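Local coordinates for protein chitinase (Pyrococcus furiosus, PDB 2CWR) that binds chitin through this domain, the carbohydrate-binding module of a hyperthermophilic enzyme that hydrolyses the polysaccharide, at residues Gly10-Lys15 and Tyr25-Asn30; Gly33-Thr38 and Leu96-Gln101; Lys42-Ala47 and Lys90-Thr95. All blocks are in the same frame, centred on the assembly; numbering follows the deposited sequence.

Interaction 1: Gly10-Lys15 and Tyr25-Asn30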
loop_
_atom_site.group_PDB
_atom_site.type_symbol
_atom_site.label_atom_id
_atom_site.label_comp_id
_atom_site.label_asym_id
_atom_site.label_seq_id
_atom_site.Cartn_x
_atom_site.Cartn_y
_atom_site.Cartn_z
ATOM N N GLY A 10 -11.024 11.298 1.632
ATOM C CA GLY A 10 -10.711 10.024 2.246
ATOM C C GLY A 10 -9.390 10.088 2.977
ATOM O O GLY A 10 -8.755 11.143 3.043
ATOM N N SER A 11 -8.979 8.960 3.540
ATOM C CA SER A 11 -7.715 8.908 4.259
ATOM C C SER A 11 -7.113 7.516 4.188
ATOM O O SER A 11 -7.794 6.540 3.874
ATOM C CB SER A 11 -7.917 9.293 5.729
ATOM O OG SER A 11 -8.625 8.287 6.436
ATOM N N LEU A 12 -5.823 7.438 4.477
ATOM C CA LEU A 12 -5.128 6.166 4.477
ATOM C C LEU A 12 -4.481 5.973 5.830
ATOM O O LEU A 12 -3.941 6.912 6.402
ATOM C CB LEU A 12 -4.037 6.127 3.396
ATOM C CG LEU A 12 -3.161 4.859 3.350
ATOM C CD1 LEU A 12 -2.598 4.677 1.948
ATOM C CD2 LEU A 12 -2.025 4.948 4.377
ATOM N N GLU A 13 -4.568 4.760 6.358
ATOM C CA GLU A 13 -3.900 4.461 7.610
ATOM C C GLU A 13 -3.174 3.145 7.414
ATOM O O GLU A 13 -3.619 2.280 6.658
ATOM C CB GLU A 13 -4.881 4.379 8.787
ATOM C CG GLU A 13 -6.049 3.437 8.612
ATOM C CD GLU A 13 -6.962 3.446 9.829
ATOM O OE1 GLU A 13 -6.563 2.905 10.884
ATOM O OE2 GLU A 13 -8.072 4.009 9.729
ATOM N N VAL A 14 -2.033 3.010 8.064
ATOM C CA VAL A 14 -1.269 1.788 7.941
ATOM C C VAL A 14 -0.614 1.438 9.261
ATOM O O VAL A 14 -0.074 2.304 9.957
ATOM C CB VAL A 14 -0.192 1.910 6.834
ATOM C CG1 VAL A 14 0.727 3.089 7.113
ATOM C CG2 VAL A 14 0.607 0.612 6.744
ATOM N N LYS A 15 -0.702 0.160 9.612
ATOM C CA LYS A 15 -0.110 -0.363 10.837
ATOM C C LYS A 15 1.164 -1.077 10.395
ATOM O O LYS A 15 1.123 -1.927 9.503
ATOM C CB LYS A 15 -1.059 -1.366 11.494
ATOM C CG LYS A 15 -0.596 -1.871 12.851
ATOM C CD LYS A 15 -0.929 -0.879 13.954
ATOM C CE LYS A 15 -2.411 -0.924 14.311
ATOM N NZ LYS A 15 -3.303 -0.717 13.134
ATOM N N TYR A 25 2.911 -4.477 6.603
ATOM C CA TYR A 25 2.127 -3.264 6.474
ATOM C C TYR A 25 0.661 -3.628 6.266
ATOM O O TYR A 25 0.298 -4.228 5.254
ATOM C CB TYR A 25 2.629 -2.431 5.291
ATOM C CG TYR A 25 4.043 -1.928 5.477
ATOM C CD1 TYR A 25 5.140 -2.770 5.282
ATOM C CD2 TYR A 25 4.281 -0.620 5.900
ATOM C CE1 TYR A 25 6.441 -2.319 5.509
ATOM C CE2 TYR A 25 5.577 -0.161 6.129
ATOM C CZ TYR A 25 6.650 -1.015 5.932
ATOM O OH TYR A 25 7.931 -0.565 6.160
ATOM N N ASP A 26 -0.174 -3.274 7.238
ATOM C CA ASP A 26 -1.610 -3.543 7.171
ATOM C C ASP A 26 -2.265 -2.205 6.872
ATOM O O ASP A 26 -2.326 -1.329 7.735
ATOM C CB ASP A 26 -2.107 -4.087 8.510
ATOM C CG ASP A 26 -1.524 -5.452 8.835
ATOM O OD1 ASP A 26 -1.385 -5.772 10.033
ATOM O OD2 ASP A 26 -1.215 -6.205 7.890
ATOM N N VAL A 27 -2.749 -2.057 5.645
ATOM C CA VAL A 27 -3.353 -0.811 5.199
ATOM C C VAL A 27 -4.874 -0.798 5.239
ATOM O O VAL A 27 -5.522 -1.798 4.929
ATOM C CB VAL A 27 -2.915 -0.489 3.743
ATOM C CG1 VAL A 27 -3.472 0.857 3.301
ATOM C CG2 VAL A 27 -1.388 -0.505 3.641
ATOM N N THR A 28 -5.431 0.343 5.636
ATOM C CA THR A 28 -6.876 0.525 5.664
ATOM C C THR A 28 -7.170 1.841 4.972
ATOM O O THR A 28 -6.579 2.870 5.302
ATOM C CB THR A 28 -7.441 0.591 7.092
ATOM O OG1 THR A 28 -7.178 -0.641 7.766
ATOM C CG2 THR A 28 -8.953 0.821 7.052
ATOM N N LEU A 29 -8.072 1.801 3.998
ATOM C CA LEU A 29 -8.447 2.993 3.257
ATOM C C LEU A 29 -9.849 3.413 3.675
ATOM O O LEU A 29 -10.796 2.634 3.571
ATOM C CB LEU A 29 -8.429 2.714 1.753
ATOM C CG LEU A 29 -7.127 2.166 1.163
ATOM C CD1 LEU A 29 -7.276 2.002 -0.347
ATOM C CD2 LEU A 29 -5.984 3.118 1.477
ATOM N N ASN A 30 -9.971 4.642 4.160
ATOM C CA ASN A 30 -11.260 5.169 4.581
ATOM C C ASN A 30 -11.719 6.103 3.472
ATOM O O ASN A 30 -11.322 7.265 3.415
ATOM C CB ASN A 30 -11.100 5.913 5.905
ATOM C CG ASN A 30 -10.496 5.033 6.986
ATOM O OD1 ASN A 30 -11.082 4.026 7.381
ATOM N ND2 ASN A 30 -9.314 5.405 7.462
#
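Asn-30 reaches across to both Ser-11 and Glu-13 with one amide nitrogen. Its ND2 gives one N-H to Ser-11 OG at 3.1 Å and the other to Glu-13 OE2 at 2.9 Å, both acceptors lying close to the amide plane, so the two bonds together fix the rotation of the carboxamide. The carboxylate receives its bond on the anti lone pair of OE2, nearly straight at 171°, with its plane turned 61° from that of the amide. CG of Glu-13 sits between its own backbone N and carbonyl carbon (chi1 54°), which lays it against Thr-28, CG to CB 3.5 Å, the two side chains running side by side.

The other face of the hairpin is apolar. Leu-29 CD2 meets Leu-12 CD1 at 3.8 Å, Val-27 CG1 lies 4.0 Å from Leu-12 CG, and Val-14 CG2 touches Val-27 CG2 while approaching the Tyr-25 ring at its edge, in plane. Between the two faces the antiparallel ladder pairs Ser-11 with Asn-30, Glu-13 with Thr-28 and Lys-15 with Asp-26, two backbone hydrogen bonds each; Thr-28 N to Glu-13 O is 2.8 Å.

Strand 10-18 is an edge strand of a four-stranded antiparallel sheet, and strand 22-31 separates it from strand 76-84. The apolar face packs on the second sheet, Leu-12 against Val-39, Ile-94 and Leu-96, as in a beta-sandwich.

Interaction 2: Gly33-Thr38 and Leu96-Gln101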
loop_
_atom_site.group_PDB
_atom_site.type_symbol
_atom_site.label_atom_id
_atom_site.label_comp_id
_atom_site.label_asym_id
_atom_site.label_seq_id
_atom_site.Cartn_x
_atom_site.Cartn_y
_atom_site.Cartn_z
ATOM N N GLY A 33 -16.661 6.443 -0.601
ATOM C CA GLY A 33 -17.419 5.658 -1.561
ATOM C C GLY A 33 -16.593 4.489 -2.063
ATOM O O GLY A 33 -15.567 4.151 -1.470
ATOM N N GLN A 34 -17.031 3.866 -3.151
ATOM C CA GLN A 34 -16.302 2.738 -3.712
ATOM C C GLN A 34 -15.521 3.177 -4.942
ATOM O O GLN A 34 -16.071 3.796 -5.855
ATOM C CB GLN A 34 -17.271 1.609 -4.067
ATOM C CG GLN A 34 -18.037 1.083 -2.862
ATOM C CD GLN A 34 -18.924 -0.097 -3.197
ATOM O OE1 GLN A 34 -19.767 -0.022 -4.091
ATOM N NE2 GLN A 34 -18.743 -1.197 -2.474
ATOM N N TYR A 35 -14.228 2.868 -4.957
ATOM C CA TYR A 35 -13.373 3.246 -6.073
ATOM C C TYR A 35 -12.381 2.149 -6.416
ATOM O O TYR A 35 -12.067 1.295 -5.586
ATOM C CB TYR A 35 -12.565 4.506 -5.742
ATOM C CG TYR A 35 -13.373 5.713 -5.330
ATOM C CD1 TYR A 35 -13.926 5.808 -4.051
ATOM C CD2 TYR A 35 -13.573 6.768 -6.215
ATOM C CE1 TYR A 35 -14.661 6.935 -3.668
ATOM C CE2 TYR A 35 -14.301 7.893 -5.846
ATOM C CZ TYR A 35 -14.841 7.972 -4.575
ATOM O OH TYR A 35 -15.562 9.091 -4.222
ATOM N N ASP A 36 -11.893 2.182 -7.648
ATOM C CA ASP A 36 -10.881 1.231 -8.088
ATOM C C ASP A 36 -9.622 2.034 -7.768
ATOM O O ASP A 36 -8.950 2.558 -8.652
ATOM C CB ASP A 36 -11.012 0.967 -9.591
ATOM C CG ASP A 36 -10.247 -0.270 -10.040
ATOM O OD1 ASP A 36 -10.396 -0.664 -11.216
ATOM O OD2 ASP A 36 -9.498 -0.847 -9.225
ATOM N N TRP A 37 -9.342 2.141 -6.472
ATOM C CA TRP A 37 -8.222 2.912 -5.948
ATOM C C TRP A 37 -6.815 2.467 -6.327
ATOM O O TRP A 37 -6.612 1.412 -6.919
ATOM C CB TRP A 37 -8.327 2.980 -4.421
ATOM C CG TRP A 37 -8.499 1.640 -3.766
ATOM C CD1 TRP A 37 -9.668 1.074 -3.352
ATOM C CD2 TRP A 37 -7.464 0.702 -3.451
ATOM N NE1 TRP A 37 -9.428 -0.160 -2.793
ATOM C CE2 TRP A 37 -8.083 -0.413 -2.842
ATOM C CE3 TRP A 37 -6.073 0.694 -3.627
ATOM C CZ2 TRP A 37 -7.358 -1.530 -2.405
ATOM C CZ3 TRP A 37 -5.351 -0.417 -3.193
ATOM C CH2 TRP A 37 -5.997 -1.514 -2.588
ATOM N N THR A 38 -5.848 3.302 -5.964
ATOM C CA THR A 38 -4.440 3.043 -6.225
ATOM C C THR A 38 -3.629 3.494 -5.019
ATOM O O THR A 38 -3.848 4.585 -4.500
ATOM C CB THR A 38 -3.939 3.837 -7.449
ATOM O OG1 THR A 38 -4.617 3.385 -8.624
ATOM C CG2 THR A 38 -2.439 3.648 -7.633
ATOM N N LEU A 96 -2.065 7.270 -1.165
ATOM C CA LEU A 96 -3.337 6.906 -1.775
ATOM C C LEU A 96 -3.717 7.867 -2.899
ATOM O O LEU A 96 -3.658 9.087 -2.733
ATOM C CB LEU A 96 -4.442 6.910 -0.714
ATOM C CG LEU A 96 -5.889 6.799 -1.208
ATOM C CD1 LEU A 96 -6.102 5.470 -1.915
ATOM C CD2 LEU A 96 -6.835 6.930 -0.022
ATOM N N GLU A 97 -4.099 7.303 -4.041
ATOM C CA GLU A 97 -4.521 8.090 -5.195
ATOM C C GLU A 97 -5.856 7.560 -5.701
ATOM O O GLU A 97 -6.127 6.357 -5.645
ATOM C CB GLU A 97 -3.496 8.009 -6.334
ATOM C CG GLU A 97 -2.161 8.682 -6.048
ATOM C CD GLU A 97 -1.232 8.696 -7.257
ATOM O OE1 GLU A 97 -0.094 9.192 -7.126
ATOM O OE2 GLU A 97 -1.635 8.217 -8.337
ATOM N N ILE A 98 -6.694 8.467 -6.183
ATOM C CA ILE A 98 -7.992 8.099 -6.731
ATOM C C ILE A 98 -8.227 8.977 -7.949
ATOM O O ILE A 98 -8.159 10.205 -7.861
ATOM C CB ILE A 98 -9.127 8.312 -5.708
ATOM C CG1 ILE A 98 -8.969 7.320 -4.552
ATOM C CG2 ILE A 98 -10.485 8.135 -6.388
ATOM C CD1 ILE A 98 -10.080 7.371 -3.527
ATOM N N ASN A 99 -8.484 8.342 -9.089
ATOM C CA ASN A 99 -8.708 9.070 -10.331
ATOM C C ASN A 99 -7.447 9.855 -10.685
ATOM O O ASN A 99 -7.515 10.947 -11.246
ATOM C CB ASN A 99 -9.899 10.021 -10.180
ATOM C CG ASN A 99 -11.209 9.284 -9.946
ATOM O OD1 ASN A 99 -12.230 9.896 -9.628
ATOM N ND2 ASN A 99 -11.184 7.965 -10.110
ATOM N N GLY A 100 -6.296 9.286 -10.337
ATOM C CA GLY A 100 -5.024 9.922 -10.629
ATOM C C GLY A 100 -4.673 11.102 -9.745
ATOM O O GLY A 100 -3.723 11.829 -10.032
ATOM N N GLN A 101 -5.427 11.299 -8.667
ATOM C CA GLN A 101 -5.168 12.413 -7.759
ATOM C C GLN A 101 -4.869 11.955 -6.335
ATOM O O GLN A 101 -5.616 11.165 -5.757
ATOM C CB GLN A 101 -6.368 13.357 -7.740
ATOM C CG GLN A 101 -6.667 14.009 -9.077
ATOM C CD GLN A 101 -7.928 14.845 -9.037
ATOM O OE1 GLN A 101 -9.024 14.325 -8.834
ATOM N NE2 GLN A 101 -7.778 16.153 -9.224
#
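Tyr-35 and Ile-98 make the tight part of this contact, their side chains crossing at about a right angle. Ile-98 CG2 presses on Tyr-35 CD2, 3.4 Å away, while CD1 of Ile-98, carried on an extended chain (chi2 -176°), stands 4.1 Å above the ring plane, displaced toward the rim. Tyr-35 OH is hydrogen-bonded to Asp-32 OD1. Farther along, Leu-96 CD1 lies 3.5 Å from Thr-38 O and, more loosely, 4.2 Å from Trp-37 CB.

Thr-38 and Glu-97 form an antiparallel hydrogen-bonded pair: Glu-97 N to Thr-38 O is short at 2.8 Å, and the return bond from Thr-38 N to Glu-97 O is longer and more bent, 3.1 Å and 144°. Their side chains share one face, Thr-38 CB lying 4.3 Å from Glu-97 CB.

The solvent side is loose. Asn-99 and Gly-100 occupy the corner of an exposed type I' turn from Ile-98 to Gln-101, and Asp-36 is exposed at an inverse gamma turn.

The Trp-37 indole leads inward, stacking on Phe-79 of strand 76-84 and packing on Leu-29 and Leu-31 of strand 22-31, while Thr-38 touches Ile-65 and Thr-67 of strand 63-68.

Interaction 3: Lys42-Ala47 and Lys90-Thr95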
loop_
_atom_site.group_PDB
_atom_site.type_symbol
_atom_site.label_atom_id
_atom_site.label_comp_id
_atom_site.label_asym_id
_atom_site.label_seq_id
_atom_site.Cartn_x
_atom_site.Cartn_y
_atom_site.Cartn_z
ATOM N N LYS A 42 6.725 3.683 -2.166
ATOM C CA LYS A 42 8.118 3.893 -2.540
ATOM C C LYS A 42 8.935 3.085 -1.548
ATOM O O LYS A 42 8.916 3.357 -0.346
ATOM C CB LYS A 42 8.499 5.374 -2.459
ATOM C CG LYS A 42 9.899 5.671 -2.995
ATOM C CD LYS A 42 10.250 7.143 -2.888
ATOM C CE LYS A 42 11.555 7.458 -3.615
ATOM N NZ LYS A 42 12.695 6.630 -3.126
ATOM N N LEU A 43 9.637 2.080 -2.058
ATOM C CA LEU A 43 10.444 1.197 -1.230
ATOM C C LEU A 43 11.793 1.803 -0.866
ATOM O O LEU A 43 12.341 2.618 -1.608
ATOM C CB LEU A 43 10.671 -0.127 -1.962
ATOM C CG LEU A 43 9.410 -0.905 -2.345
ATOM C CD1 LEU A 43 9.762 -2.014 -3.324
ATOM C CD2 LEU A 43 8.765 -1.462 -1.089
ATOM N N ALA A 44 12.319 1.404 0.285
ATOM C CA ALA A 44 13.623 1.885 0.719
ATOM C C ALA A 44 14.657 1.161 -0.137
ATOM O O ALA A 44 14.351 0.149 -0.770
ATOM C CB ALA A 44 13.845 1.562 2.186
ATOM N N PRO A 45 15.898 1.668 -0.169
ATOM C CA PRO A 45 16.949 1.031 -0.967
ATOM C C PRO A 45 17.102 -0.453 -0.639
ATOM O O PRO A 45 17.141 -0.836 0.532
ATOM C CB PRO A 45 18.194 1.833 -0.593
ATOM C CG PRO A 45 17.646 3.190 -0.319
ATOM C CD PRO A 45 16.412 2.877 0.499
ATOM N N GLY A 46 17.170 -1.282 -1.677
ATOM C CA GLY A 46 17.339 -2.712 -1.484
ATOM C C GLY A 46 16.149 -3.485 -0.941
ATOM O O GLY A 46 16.260 -4.681 -0.665
ATOM N N ALA A 47 15.011 -2.818 -0.788
ATOM C CA ALA A 47 13.815 -3.477 -0.265
ATOM C C ALA A 47 12.924 -4.010 -1.385
ATOM O O ALA A 47 12.838 -3.418 -2.459
ATOM C CB ALA A 47 13.031 -2.505 0.609
ATOM N N LYS A 90 11.603 -0.001 5.897
ATOM C CA LYS A 90 11.546 -0.722 4.629
ATOM C C LYS A 90 10.819 0.068 3.549
ATOM O O LYS A 90 10.999 -0.179 2.356
ATOM C CB LYS A 90 10.829 -2.062 4.829
ATOM C CG LYS A 90 11.407 -2.927 5.937
ATOM C CD LYS A 90 12.805 -3.407 5.589
ATOM C CE LYS A 90 13.392 -4.263 6.703
ATOM N NZ LYS A 90 13.552 -3.496 7.969
ATOM N N VAL A 91 9.987 1.012 3.978
ATOM C CA VAL A 91 9.208 1.834 3.062
ATOM C C VAL A 91 9.421 3.314 3.354
ATOM O O VAL A 91 9.513 3.716 4.512
ATOM C CB VAL A 91 7.705 1.489 3.185
ATOM C CG1 VAL A 91 6.871 2.447 2.364
ATOM C CG2 VAL A 91 7.472 0.056 2.728
ATOM N N GLU A 92 9.501 4.120 2.300
ATOM C CA GLU A 92 9.717 5.555 2.457
ATOM C C GLU A 92 8.426 6.344 2.322
ATOM O O GLU A 92 8.273 7.411 2.922
ATOM C CB GLU A 92 10.721 6.055 1.416
ATOM C CG GLU A 92 11.997 5.237 1.356
ATOM C CD GLU A 92 13.038 5.854 0.451
ATOM O OE1 GLU A 92 12.661 6.678 -0.411
ATOM O OE2 GLU A 92 14.229 5.505 0.594
ATOM N N GLU A 93 7.496 5.821 1.533
ATOM C CA GLU A 93 6.234 6.510 1.326
ATOM C C GLU A 93 5.109 5.570 0.912
ATOM O O GLU A 93 5.322 4.620 0.161
ATOM C CB GLU A 93 6.408 7.591 0.257
ATOM C CG GLU A 93 5.159 8.414 -0.008
ATOM C CD GLU A 93 5.360 9.446 -1.103
ATOM O OE1 GLU A 93 6.258 10.304 -0.956
ATOM O OE2 GLU A 93 4.619 9.402 -2.110
ATOM N N ILE A 94 3.915 5.845 1.422
ATOM C CA ILE A 94 2.724 5.068 1.090
ATOM C C ILE A 94 1.671 6.125 0.813
ATOM O O ILE A 94 1.231 6.834 1.724
ATOM C CB ILE A 94 2.280 4.169 2.255
ATOM C CG1 ILE A 94 3.390 3.162 2.581
ATOM C CG2 ILE A 94 1.000 3.434 1.870
ATOM C CD1 ILE A 94 3.088 2.265 3.779
ATOM N N THR A 95 1.271 6.231 -0.449
ATOM C CA THR A 95 0.328 7.265 -0.854
ATOM C C THR A 95 -0.908 6.776 -1.591
ATOM O O THR A 95 -0.813 5.991 -2.531
ATOM C CB THR A 95 1.044 8.285 -1.746
ATOM O OG1 THR A 95 2.222 8.752 -1.075
ATOM C CG2 THR A 95 0.133 9.460 -2.054
HETATM O O HOH W 1 14.695 4.432 -2.268
#
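Lys-42 and Glu-92 supply the charged part of the contact, a salt bridge of 2.7 Å from NZ to OE1. The lysine chain is extended as far as CE and bends at its last torsion (chi4 -56°), which turns NZ onto the carboxylate from above its plane. CD and CE of Lys-42 each lie 3.5 Å from Glu-92 OE1. The second oxygen, OE2 of Glu-92, lies 3.4 Å from Pro-45 CD, the proline and glutamate side chains crossing at about a right angle. A water lies 3.1 Å from Glu-92 OE2 and 3.0 Å from Leu-43 O.

Backbone bonds set the register. Lys-42 N donates to Glu-93 O, while Lys-42 O takes a short bond from Glu-92 N at 2.8 Å and a weak one from Glu-93 N at 3.4 Å. Past the one-residue shift in register between Lys-42 and Leu-43, Ala-44 N donates to Lys-90 O, standing 45° out of the carbonyl plane. The methyl groups of Ala-44 and Ala-47 also border this oxygen, with Ala-44 CB 3.3 Å from Lys-90 O.

Apolar contact is slight: Leu-43 CD2 loosely meets Val-91 CG2, and these two side chains diverge, both reaching Val-83 of strand 76-84. The ammonium group of Lys-90 leads elsewhere, to a salt bridge with Asp-18 and a hydrogen bond with Gly-88 O.

Two residues, Glu-92 and Glu-93, thus face the single Lys-42, the signature of a classic beta bulge, here at a corner of strand 91-98 beside the type II turn from Ala-44 to Ala-47.

How the interactions relate
Interaction 1 belongs to one sheet of the domain, whereas interactions 2 and 3 lie at the two ends of the pairing of strands 38-43 and 91-98 in the other, about 20 Å apart between centres and on opposite sides of the chain's centre. Both touch interaction 1 across the core. Toward interaction 2, Leu-29 CD1 packs 3.4 Å from Trp-37 CD2 and Leu-12 CD1 lies 3.9 Å from Leu-96 CB; toward interaction 3, Tyr-25 CD2 meets Ile-94 CD1 at 3.8 Å. Segments 90-95 and 96-101 are consecutive in sequence, so strand 91-98 carries both contacts. All three are packing contacts within the chitin-binding domain; none is identified here as a sugar site.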